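Local coordinates for protein putative laminarinase (Phanerochaete chrysosporium, PDB 2W39) that probably hydrolyses O-glycosidic bonds in beta-glucans such as laminarin and lichenin, as an extracellular fungal enzyme of glycoside hydrolase family 16, at residues E190-N193 with S194-K197. Sequence-based numbering, arbitrary orientation.
Sequences ERTN and SFIK
The ring of Phe195 has Thr192 OG1 over the centre of one face, 3.7 Å above the plane, and Lys197 CE over the centre of the opposite face. Glu190 meets the ring edge with its CD in the ring plane: OE1 comes within 3.5 Å of CE1 of Phe195, and the carboxylate stands nearly perpendicular to the ring, the planes 89° apart. This cluster lies beside the turned end of a beta hairpin, strands 185-191 and 195-202, in a large antiparallel sheet of the GH16 beta-sandwich. The strand pairing is documented by reciprocal backbone bonds between Glu190 and Lys197, with Lys197 N to Glu190 O at 2.9 Å, and the turn is closed by a nearly straight bond from Thr192 N to Phe195 O (176° at the hydrogen). Within the turn, Thr192 OG1 accepts Ser194 N at 3.0 Å, which defines an ST turn; a weak bond from Phe195 N reaches the same oxygen. The first torsion of Thr192 (chi1 74°) sets OG1 between its backbone N and carbonyl carbon, where it can serve these amides and also sit above the ring. On the sheet face carrying Arg191 and Ile196, the side chains run alongside each other, CG of Arg191 lying 3.9 Å from CG1 of Ile196, while the guanidinium continues beyond to Asp243 O. The carboxylate of Glu190, a buried residue, is gripped from elsewhere in the chain by Tyr3 OH at OE2 and Thr221 OG1 at OE1. Its separation from Lys197 is too large for direct contact, 5.0 Å from OE1 to NZ; instead, one water spans the gap, donating to Glu190 OE1 and accepting from Lys197 NZ, each at 2.8 Å.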
ATOM      1  N   GLU A 190      -5.418 -12.049  -1.707  1.00  4.82           N
ATOM      2  CA  GLU A 190      -6.510 -12.924  -1.307  1.00  5.35           C
ATOM      3  C   GLU A 190      -6.441 -13.154   0.191  1.00  5.00           C
ATOM      4  O   GLU A 190      -5.410 -13.578   0.718  1.00  5.70           O
ATOM      5  CB  GLU A 190      -6.438 -14.267  -2.051  1.00  5.19           C
ATOM      6  CG  GLU A 190      -7.530 -15.247  -1.603  1.00  6.44           C
ATOM      7  CD  GLU A 190      -7.465 -16.604  -2.265  1.00  7.34           C
ATOM      8  OE1 GLU A 190      -6.432 -16.922  -2.878  1.00  8.67           O
ATOM      9  OE2 GLU A 190      -8.459 -17.365  -2.134  1.00  9.11           O
ATOM     10  N   ARG A 191      -7.557 -12.886   0.869  1.00  4.77           N
ATOM     11  CA  ARG A 191      -7.676 -13.145   2.299  1.00  5.47           C
ATOM     12  C   ARG A 191      -8.827 -14.121   2.515  1.00  5.61           C
ATOM     13  O   ARG A 191      -9.957 -13.893   2.083  1.00  5.89           O
ATOM     14  CB  ARG A 191      -7.972 -11.850   3.057  1.00  5.95           C
ATOM     15  CG  ARG A 191      -8.368 -12.104   4.502  1.00  6.47           C
ATOM     16  CD  ARG A 191      -8.531 -10.831   5.313  1.00  6.58           C
ATOM     17  NE  ARG A 191      -9.413 -11.100   6.444  1.00  6.93           N
ATOM     18  CZ  ARG A 191     -10.109 -10.162   7.077  1.00  6.77           C
ATOM     19  NH1 ARG A 191      -9.919  -8.882   6.789  1.00  7.21           N
ATOM     20  NH2 ARG A 191     -10.975 -10.517   8.014  1.00  7.24           N
ATOM     21  N   THR A 192      -8.522 -15.207   3.213  1.00  6.79           N
ATOM     22  CA  THR A 192      -9.513 -16.163   3.670  1.00  8.24           C
ATOM     23  C   THR A 192      -9.319 -16.383   5.166  1.00  8.74           C
ATOM     24  O   THR A 192      -8.446 -15.775   5.785  1.00  9.09           O
ATOM     25  CB  THR A 192      -9.399 -17.514   2.941  1.00  8.86           C
ATOM     26  OG1 THR A 192      -8.250 -18.219   3.421  1.00  9.38           O
ATOM     27  CG2 THR A 192      -9.337 -17.337   1.423  1.00  9.59           C
ATOM     28  N   ASN A 193     -10.131 -17.262   5.755  1.00 10.16           N
ATOM     29  CA  ASN A 193      -9.929 -17.617   7.157  1.00 11.02           C
ATOM     30  C   ASN A 193      -8.596 -18.292   7.378  1.00 10.32           C
ATOM     31  O   ASN A 193      -8.073 -18.272   8.504  1.00 11.46           O
ATOM     32  CB  ASN A 193     -10.998 -18.586   7.649  1.00 11.38           C
ATOM     33  CG  ASN A 193     -10.906 -18.843   9.152  1.00 12.63           C
ATOM     34  OD1 ASN A 193     -10.571 -19.966   9.632  1.00 15.70           O
ATOM     35  ND2 ASN A 193     -11.193 -17.803   9.914  1.00 12.51           N
ATOM     36  N   SER A 194      -8.093 -18.944   6.333  1.00 10.25           N
ATOM     37  CA  SER A 194      -6.934 -19.809   6.422  1.00 10.43           C
ATOM     38  C   SER A 194      -5.601 -19.188   6.047  1.00  9.35           C
ATOM     39  O   SER A 194      -4.569 -19.738   6.384  1.00  9.81           O
ATOM     40  CB  SER A 194      -7.140 -21.039   5.533  1.00 11.52           C
ATOM     41  OG  SER A 194      -8.190 -21.882   5.988  1.00 13.80           O
ATOM     42  N   PHE A 195      -5.605 -18.073   5.325  1.00  8.07           N
ATOM     43  CA  PHE A 195      -4.362 -17.469   4.866  1.00  7.22           C
ATOM     44  C   PHE A 195      -4.612 -16.084   4.316  1.00  6.17           C
ATOM     45  O   PHE A 195      -5.748 -15.701   4.002  1.00  6.48           O
ATOM     46  CB  PHE A 195      -3.673 -18.326   3.777  1.00  7.59           C
ATOM     47  CG  PHE A 195      -4.486 -18.533   2.522  1.00  8.35           C
ATOM     48  CD1 PHE A 195      -4.683 -17.497   1.601  1.00  8.57           C
ATOM     49  CD2 PHE A 195      -5.028 -19.787   2.237  1.00 10.77           C
ATOM     50  CE1 PHE A 195      -5.437 -17.700   0.432  1.00  9.74           C
ATOM     51  CE2 PHE A 195      -5.773 -19.991   1.070  1.00 10.95           C
ATOM     52  CZ  PHE A 195      -5.969 -18.945   0.184  1.00 11.12           C
ATOM     53  N   ILE A 196      -3.509 -15.352   4.188  1.00  5.61           N
ATOM     54  CA  ILE A 196      -3.438 -14.178   3.313  1.00  5.37           C
ATOM     55  C   ILE A 196      -2.324 -14.430   2.304  1.00  5.20           C
ATOM     56  O   ILE A 196      -1.254 -14.914   2.670  1.00  5.46           O
ATOM     57  CB  ILE A 196      -3.214 -12.892   4.144  1.00  5.76           C
ATOM     58  CG1 ILE A 196      -4.488 -12.565   4.936  1.00  6.87           C
ATOM     59  CG2 ILE A 196      -2.819 -11.713   3.235  1.00  6.19           C
ATOM     60  CD1 ILE A 196      -4.330 -11.508   6.008  1.00  8.54           C
ATOM     61  N   LYS A 197      -2.613 -14.112   1.041  1.00  5.03           N
ATOM     62  CA  LYS A 197      -1.634 -14.208  -0.046  1.00  5.55           C
ATOM     63  C   LYS A 197      -1.572 -12.884  -0.783  1.00  5.07           C
ATOM     64  O   LYS A 197      -2.604 -12.229  -0.983  1.00  5.20           O
ATOM     65  CB  LYS A 197      -2.022 -15.295  -1.053  1.00  5.93           C
ATOM     66  CG  LYS A 197      -1.847 -16.715  -0.524  1.00  6.64           C
ATOM     67  CD  LYS A 197      -2.387 -17.760  -1.481  1.00  7.76           C
ATOM     68  CE  LYS A 197      -2.316 -19.147  -0.842  1.00  9.02           C
ATOM     69  NZ  LYS A 197      -2.874 -20.199  -1.738  1.00 11.15           N
TER
HETATM   70  O   HOH W   1      -5.145 -19.342  -3.219  1.00 14.44           O
HETATM   71  O   HOH W   2      -8.866 -22.428   8.527  1.00 14.40           O